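Local coordinates for sister chromatid cohesion protein (Chaetomium thermophilum, PDB 5T8V) that probably acts as a cohesin loader on chromatin, the chain here being the helical-repeat C-terminal part of the longer protein Scc2, at residues A[377-382]-A[428-433]; A[411-416]-A[457-462]. All blocks are in the same frame, centred on the assembly; numbering follows the deposited sequence.

Interaction 1 (A[377-382]-A[428-433])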
ATOM      1  N   ASN A 377      16.478  32.302   9.281  1.00 14.36           N
ATOM      2  CA  ASN A 377      17.264  32.641   8.098  1.00 15.01           C
ATOM      3  C   ASN A 377      18.432  31.677   7.919  1.00 15.63           C
ATOM      4  O   ASN A 377      18.698  31.204   6.808  1.00 16.89           O
ATOM      5  CB  ASN A 377      17.771  34.080   8.194  1.00 15.07           C
ATOM      6  CG  ASN A 377      16.690  35.100   7.913  1.00 15.45           C
ATOM      7  OD1 ASN A 377      15.648  34.779   7.344  1.00 16.13           O
ATOM      8  ND2 ASN A 377      16.937  36.344   8.305  1.00 15.79           N
ATOM      9  N   ASN A 378      19.151  31.381   9.004  1.00 16.58           N
ATOM     10  CA  ASN A 378      20.267  30.446   8.917  1.00 17.04           C
ATOM     11  C   ASN A 378      19.776  29.048   8.552  1.00 17.46           C
ATOM     12  O   ASN A 378      20.280  28.415   7.608  1.00 19.57           O
ATOM     13  CB  ASN A 378      21.027  30.425  10.244  1.00 16.30           C
ATOM     14  CG  ASN A 378      21.524  31.801  10.653  1.00 15.49           C
ATOM     15  OD1 ASN A 378      21.849  32.635   9.808  1.00 15.35           O
ATOM     16  ND2 ASN A 378      21.585  32.043  11.955  1.00 15.65           N
ATOM     17  N   ALA A 379      18.778  28.554   9.293  1.00 11.44           N
ATOM     18  CA  ALA A 379      18.207  27.250   8.981  1.00 11.22           C
ATOM     19  C   ALA A 379      17.806  27.169   7.515  1.00 11.94           C
ATOM     20  O   ALA A 379      18.035  26.149   6.851  1.00 12.32           O
ATOM     21  CB  ALA A 379      17.005  26.979   9.885  1.00 10.45           C
ATOM     22  N   SER A 380      17.230  28.250   6.983  1.00 12.32           N
ATOM     23  CA  SER A 380      16.813  28.250   5.587  1.00 13.22           C
ATOM     24  C   SER A 380      18.009  28.261   4.646  1.00 14.16           C
ATOM     25  O   SER A 380      17.944  27.656   3.573  1.00 14.93           O
ATOM     26  CB  SER A 380      15.902  29.440   5.300  1.00 13.62           C
ATOM     27  OG  SER A 380      16.627  30.652   5.332  1.00 15.23           O
ATOM     28  N   TYR A 381      19.101  28.943   5.010  1.00 14.29           N
ATOM     29  CA  TYR A 381      20.337  28.793   4.245  1.00 15.90           C
ATOM     30  C   TYR A 381      20.683  27.318   4.088  1.00 16.11           C
ATOM     31  O   TYR A 381      20.874  26.816   2.969  1.00 16.76           O
ATOM     32  CB  TYR A 381      21.493  29.534   4.927  1.00 16.20           C
ATOM     33  CG  TYR A 381      21.363  31.043   4.997  1.00 18.77           C
ATOM     34  CD1 TYR A 381      20.621  31.748   4.061  1.00 20.70           C
ATOM     35  CD2 TYR A 381      21.998  31.765   6.003  1.00 18.64           C
ATOM     36  CE1 TYR A 381      20.512  33.130   4.127  1.00 20.70           C
ATOM     37  CE2 TYR A 381      21.890  33.142   6.078  1.00 18.32           C
ATOM     38  CZ  TYR A 381      21.148  33.819   5.138  1.00 18.77           C
ATOM     39  OH  TYR A 381      21.038  35.189   5.209  1.00 18.45           O
ATOM     40  N   VAL A 382      20.735  26.598   5.211  1.00 14.44           N
ATOM     41  CA  VAL A 382      21.091  25.180   5.169  1.00 14.63           C
ATOM     42  C   VAL A 382      20.134  24.417   4.256  1.00 14.95           C
ATOM     43  O   VAL A 382      20.546  23.782   3.274  1.00 16.02           O
ATOM     44  CB  VAL A 382      21.102  24.588   6.588  1.00 13.90           C
ATOM     45  CG1 VAL A 382      21.470  23.109   6.551  1.00 14.30           C
ATOM     46  CG2 VAL A 382      22.065  25.353   7.483  1.00 13.80           C
ATOM     47  N   LEU A 428      14.267  20.620  10.596  1.00 14.23           N
ATOM     48  CA  LEU A 428      13.261  19.665  10.145  1.00 13.96           C
ATOM     49  C   LEU A 428      11.952  20.356   9.790  1.00 13.38           C
ATOM     50  O   LEU A 428      11.248  19.916   8.876  1.00 14.15           O
ATOM     51  CB  LEU A 428      13.022  18.611  11.225  1.00 13.14           C
ATOM     52  CG  LEU A 428      14.159  17.616  11.455  1.00 13.26           C
ATOM     53  CD1 LEU A 428      13.947  16.862  12.761  1.00 13.09           C
ATOM     54  CD2 LEU A 428      14.260  16.648  10.291  1.00 14.28           C
ATOM     55  N   ARG A 429      11.604  21.428  10.503  1.00 14.83           N
ATOM     56  CA  ARG A 429      10.376  22.157  10.204  1.00 14.88           C
ATOM     57  C   ARG A 429      10.442  22.782   8.818  1.00 15.82           C
ATOM     58  O   ARG A 429       9.533  22.604   7.998  1.00 16.23           O
ATOM     59  CB  ARG A 429      10.131  23.234  11.260  1.00 15.17           C
ATOM     60  CG  ARG A 429       8.821  23.994  11.090  1.00 17.15           C
ATOM     61  CD  ARG A 429       8.943  25.429  11.579  1.00 17.10           C
ATOM     62  NE  ARG A 429       9.370  25.504  12.973  1.00 17.50           N
ATOM     63  CZ  ARG A 429       9.702  26.631  13.592  1.00 16.80           C
ATOM     64  NH1 ARG A 429       9.665  27.788  12.945  1.00 15.82           N
ATOM     65  NH2 ARG A 429      10.079  26.601  14.862  1.00 16.74           N
ATOM     66  N   LEU A 430      11.513  23.527   8.538  1.00 11.43           N
ATOM     67  CA  LEU A 430      11.629  24.164   7.230  1.00 12.19           C
ATOM     68  C   LEU A 430      11.748  23.124   6.124  1.00 13.77           C
ATOM     69  O   LEU A 430      11.159  23.281   5.045  1.00 15.10           O
ATOM     70  CB  LEU A 430      12.824  25.113   7.217  1.00 11.89           C
ATOM     71  CG  LEU A 430      12.770  26.228   8.263  1.00 11.50           C
ATOM     72  CD1 LEU A 430      14.017  27.079   8.183  1.00 13.27           C
ATOM     73  CD2 LEU A 430      11.533  27.088   8.093  1.00 11.36           C
ATOM     74  N   LEU A 431      12.498  22.050   6.372  1.00 23.18           N
ATOM     75  CA  LEU A 431      12.584  20.979   5.387  1.00 25.29           C
ATOM     76  C   LEU A 431      11.203  20.405   5.092  1.00 26.35           C
ATOM     77  O   LEU A 431      10.842  20.192   3.929  1.00 30.32           O
ATOM     78  CB  LEU A 431      13.533  19.891   5.889  1.00 26.76           C
ATOM     79  CG  LEU A 431      14.236  19.048   4.824  1.00 31.41           C
ATOM     80  CD1 LEU A 431      15.453  18.362   5.415  1.00 32.72           C
ATOM     81  CD2 LEU A 431      13.299  18.019   4.239  1.00 33.84           C
ATOM     82  N   MET A 432      10.407  20.172   6.137  1.00 16.22           N
ATOM     83  CA  MET A 432       9.071  19.618   5.952  1.00 16.12           C
ATOM     84  C   MET A 432       8.190  20.568   5.153  1.00 16.78           C
ATOM     85  O   MET A 432       7.534  20.159   4.188  1.00 18.07           O
ATOM     86  CB  MET A 432       8.450  19.308   7.316  1.00 15.16           C
ATOM     87  CG  MET A 432       7.006  18.842   7.255  1.00 17.51           C
ATOM     88  SD  MET A 432       5.827  20.207   7.260  1.00 19.29           S
ATOM     89  CE  MET A 432       6.011  20.811   8.937  1.00 18.23           C
ATOM     90  N   LEU A 433       8.152  21.844   5.544  1.00 13.57           N
ATOM     91  CA  LEU A 433       7.380  22.821   4.781  1.00 14.47           C
ATOM     92  C   LEU A 433       7.785  22.807   3.315  1.00 15.60           C
ATOM     93  O   LEU A 433       6.932  22.886   2.421  1.00 16.81           O
ATOM     94  CB  LEU A 433       7.571  24.218   5.370  1.00 13.99           C
ATOM     95  CG  LEU A 433       7.080  24.426   6.805  1.00 14.89           C
ATOM     96  CD1 LEU A 433       7.455  25.818   7.297  1.00 14.62           C
ATOM     97  CD2 LEU A 433       5.575  24.203   6.912  1.00 13.77           C
TER
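L430 of helix 423-440 reaches across to A379 and S380 of helix 357-391, and its isobutyl group alone carries the contact from its side. Entering the 428-433 segment, L428 packs on helix 402-414, while R429 pairs with E425 of its own helix in a salt bridge. One residue on, L430 CA is 6.8 Å from S380 CA, the nearest such pair of the two segments. Its chi2 of 178° sets CD1 anti to CA, so this branch leads the extended side chain into the facing helix. There CD1 meets the methyl of A379, CB to CD1 3.4 Å, and L430 CD1 also lies over the backbone at S380, 3.6 Å from S380 N and 4.2 Å from S380 CB. The hydroxyl of S380 takes no part: OG turns back along its own helix and donates to N377 O at 2.6 Å, at a C=O...OG angle of 115°. Y381 N bonds to the same oxygen from the same face of the carbonyl plane. Beyond L430, L431 packs on L405 and V409 of helix 402-414. A leucine inserted beside the alanine and serine of another helix, without any polar bond across, is apolar packing between neighbouring helices, consistent with the HEAT-repeat solenoid of this protein.

Interaction 2 (A[411-416]-A[457-462])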
ATOM      1  N   ASP A 411      20.533  12.654  11.148  1.00 21.88           N
ATOM      2  CA  ASP A 411      21.104  13.241  12.357  1.00 20.76           C
ATOM      3  C   ASP A 411      20.125  14.203  13.023  1.00 19.68           C
ATOM      4  O   ASP A 411      19.992  14.211  14.253  1.00 19.63           O
ATOM      5  CB  ASP A 411      22.416  13.947  12.028  1.00 20.95           C
ATOM      6  CG  ASP A 411      23.551  12.975  11.789  1.00 24.22           C
ATOM      7  OD1 ASP A 411      23.271  11.807  11.451  1.00 26.29           O
ATOM      8  OD2 ASP A 411      24.722  13.375  11.943  1.00 24.88           O
ATOM      9  N   PHE A 412      19.429  15.022  12.230  1.00 13.37           N
ATOM     10  CA  PHE A 412      18.448  15.940  12.799  1.00 12.15           C
ATOM     11  C   PHE A 412      17.346  15.181  13.529  1.00 11.88           C
ATOM     12  O   PHE A 412      16.943  15.564  14.632  1.00 11.25           O
ATOM     13  CB  PHE A 412      17.850  16.822  11.699  1.00 11.78           C
ATOM     14  CG  PHE A 412      18.864  17.660  10.959  1.00 12.13           C
ATOM     15  CD1 PHE A 412      20.086  17.970  11.529  1.00 12.39           C
ATOM     16  CD2 PHE A 412      18.585  18.139   9.689  1.00 12.35           C
ATOM     17  CE1 PHE A 412      21.011  18.739  10.845  1.00 12.85           C
ATOM     18  CE2 PHE A 412      19.504  18.908   9.002  1.00 12.81           C
ATOM     19  CZ  PHE A 412      20.717  19.208   9.580  1.00 13.05           C
ATOM     20  N   ILE A 413      16.843  14.103  12.925  1.00 15.46           N
ATOM     21  CA  ILE A 413      15.852  13.264  13.596  1.00 15.49           C
ATOM     22  C   ILE A 413      16.413  12.741  14.911  1.00 16.54           C
ATOM     23  O   ILE A 413      15.744  12.773  15.949  1.00 16.86           O
ATOM     24  CB  ILE A 413      15.414  12.107  12.679  1.00 17.08           C
ATOM     25  CG1 ILE A 413      14.787  12.634  11.382  1.00 17.89           C
ATOM     26  CG2 ILE A 413      14.443  11.185  13.409  1.00 17.16           C
ATOM     27  CD1 ILE A 413      13.464  13.323  11.548  1.00 17.90           C
ATOM     28  N   THR A 414      17.650  12.240  14.883  1.00 15.08           N
ATOM     29  CA  THR A 414      18.261  11.722  16.103  1.00 15.17           C
ATOM     30  C   THR A 414      18.232  12.758  17.218  1.00 15.66           C
ATOM     31  O   THR A 414      17.984  12.424  18.382  1.00 17.68           O
ATOM     32  CB  THR A 414      19.698  11.277  15.820  1.00 15.82           C
ATOM     33  OG1 THR A 414      19.681  10.125  14.969  1.00 16.94           O
ATOM     34  CG2 THR A 414      20.438  10.934  17.113  1.00 16.54           C
ATOM     35  N   CYS A 415      18.478  14.023  16.880  1.00 18.26           N
ATOM     36  CA  CYS A 415      18.545  15.096  17.861  1.00 17.23           C
ATOM     37  C   CYS A 415      17.222  15.831  18.029  1.00 15.41           C
ATOM     38  O   CYS A 415      17.181  16.838  18.741  1.00 15.04           O
ATOM     39  CB  CYS A 415      19.632  16.099  17.466  1.00 18.14           C
ATOM     40  SG  CYS A 415      21.299  15.426  17.437  1.00 20.49           S
ATOM     41  N   LEU A 416      16.147  15.353  17.398  1.00 13.68           N
ATOM     42  CA  LEU A 416      14.876  16.072  17.435  1.00 11.69           C
ATOM     43  C   LEU A 416      14.436  16.350  18.867  1.00 12.03           C
ATOM     44  O   LEU A 416      14.169  17.500  19.236  1.00 12.06           O
ATOM     45  CB  LEU A 416      13.804  15.272  16.691  1.00 11.42           C
ATOM     46  CG  LEU A 416      12.372  15.819  16.740  1.00 11.84           C
ATOM     47  CD1 LEU A 416      12.292  17.225  16.157  1.00 11.75           C
ATOM     48  CD2 LEU A 416      11.424  14.888  16.004  1.00 12.63           C
ATOM     49  N   GLY A 457       7.986  10.758   4.634  1.00 21.29           N
ATOM     50  CA  GLY A 457       7.802   9.486   5.302  1.00 21.54           C
ATOM     51  C   GLY A 457       8.655   9.350   6.548  1.00 21.52           C
ATOM     52  O   GLY A 457       8.134   9.078   7.635  1.00 21.73           O
ATOM     53  N   THR A 458       9.970   9.538   6.410  1.00 21.91           N
ATOM     54  CA  THR A 458      10.857   9.393   7.561  1.00 21.32           C
ATOM     55  C   THR A 458      10.505  10.401   8.648  1.00 20.21           C
ATOM     56  O   THR A 458      10.516  10.070   9.840  1.00 22.34           O
ATOM     57  CB  THR A 458      12.321   9.553   7.137  1.00 21.71           C
ATOM     58  OG1 THR A 458      12.533  10.873   6.633  1.00 24.06           O
ATOM     59  CG2 THR A 458      12.689   8.552   6.057  1.00 22.50           C
ATOM     60  N   MET A 459      10.187  11.638   8.259  1.00 18.78           N
ATOM     61  CA  MET A 459       9.784  12.635   9.246  1.00 18.30           C
ATOM     62  C   MET A 459       8.502  12.210   9.951  1.00 18.11           C
ATOM     63  O   MET A 459       8.382  12.334  11.178  1.00 16.67           O
ATOM     64  CB  MET A 459       9.610  14.000   8.573  1.00 18.15           C
ATOM     65  CG  MET A 459      10.930  14.683   8.214  1.00 20.32           C
ATOM     66  SD  MET A 459      10.760  16.353   7.531  1.00 20.99           S
ATOM     67  CE  MET A 459      10.057  15.979   5.937  1.00 22.27           C
ATOM     68  N   CYS A 460       7.536  11.691   9.193  1.00 22.23           N
ATOM     69  CA  CYS A 460       6.304  11.191   9.793  1.00 23.73           C
ATOM     70  C   CYS A 460       6.606  10.118  10.831  1.00 23.81           C
ATOM     71  O   CYS A 460       6.102  10.167  11.961  1.00 23.01           O
ATOM     72  CB  CYS A 460       5.385  10.647   8.699  1.00 26.70           C
ATOM     73  SG  CYS A 460       3.650  10.647   9.132  1.00 30.01           S
ATOM     74  N   ALA A 461       7.434   9.136  10.463  1.00 15.95           N
ATOM     75  CA  ALA A 461       7.821   8.094  11.408  1.00 16.31           C
ATOM     76  C   ALA A 461       8.452   8.689  12.659  1.00 15.24           C
ATOM     77  O   ALA A 461       8.157   8.256  13.779  1.00 15.26           O
ATOM     78  CB  ALA A 461       8.785   7.117  10.739  1.00 17.42           C
ATOM     79  N   ALA A 462       9.326   9.684  12.489  1.00 18.18           N
ATOM     80  CA  ALA A 462       9.981  10.293  13.642  1.00 16.94           C
ATOM     81  C   ALA A 462       8.967  10.942  14.575  1.00 15.23           C
ATOM     82  O   ALA A 462       9.041  10.778  15.799  1.00 15.07           O
ATOM     83  CB  ALA A 462      11.011  11.319  13.172  1.00 15.30           C
TER
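I413, near the C-terminal end of helix 402-414, directs its side chain at A462 and M459 of helix 446-474. Between the two segments the nearest CA pair is that of I413 and A462, with I413 CA 6.6 Å from A462 CA. From I413 CB, which is 4.5 Å from A462 CB, the isoleucine divides. Its shorter branch, CG2, lies anti to the backbone N and ends directly against A462 CB, I413 CG2 to A462 CB being 3.4 Å. The longer branch starts beside the backbone N (chi1 -60°), where I413 CG1 is 4.4 Å from A462 CB. The turn at CG1 (chi2 -68°) takes I413 CD1 onward to the alanine, 3.6 Å from A462 CB. The A462 methyl is therefore touched by both ends of the forked side chain. This is apolar packing between helices of a HEAT-repeat solenoid, where a small residue lets a branched one approach the facing backbone. I413 CD1 also skirts M459, 4.4 Å from M459 CG; the rest of that methionine continues away from helix 402-414. L416, three residues on, points the same way as I413 and leaves L416 CD2 4.6 Å from A462 CB, a looser approach at the margin. Elsewhere on helix 402-414, D411 forms a salt bridge with R293 and accepts hydrogen bonds from the backbone N of Q304 and from S307. On helix 446-474, T458 and A461 face helix 628-642, touching K631 and Q638.

In the fold
Both interactions are apolar and lack hydrogen bonds between their segments, but they differ in depth. Interaction 2 is the more buried and covers more surface, 152 against 94 Å², and lies nearer the centre of the chain; interaction 1 is only partly buried. Their centres are 14 Å apart, their segments alternate along the chain, and helix 423-440 packs against the helices of interaction 2: L428 CD2 lies on I413 CD1 at 3.6 Å, while M432 CB lies 3.8 Å from M459 SD. Other residues of 428-433, not L430, thus make the apolar link between the two contacts.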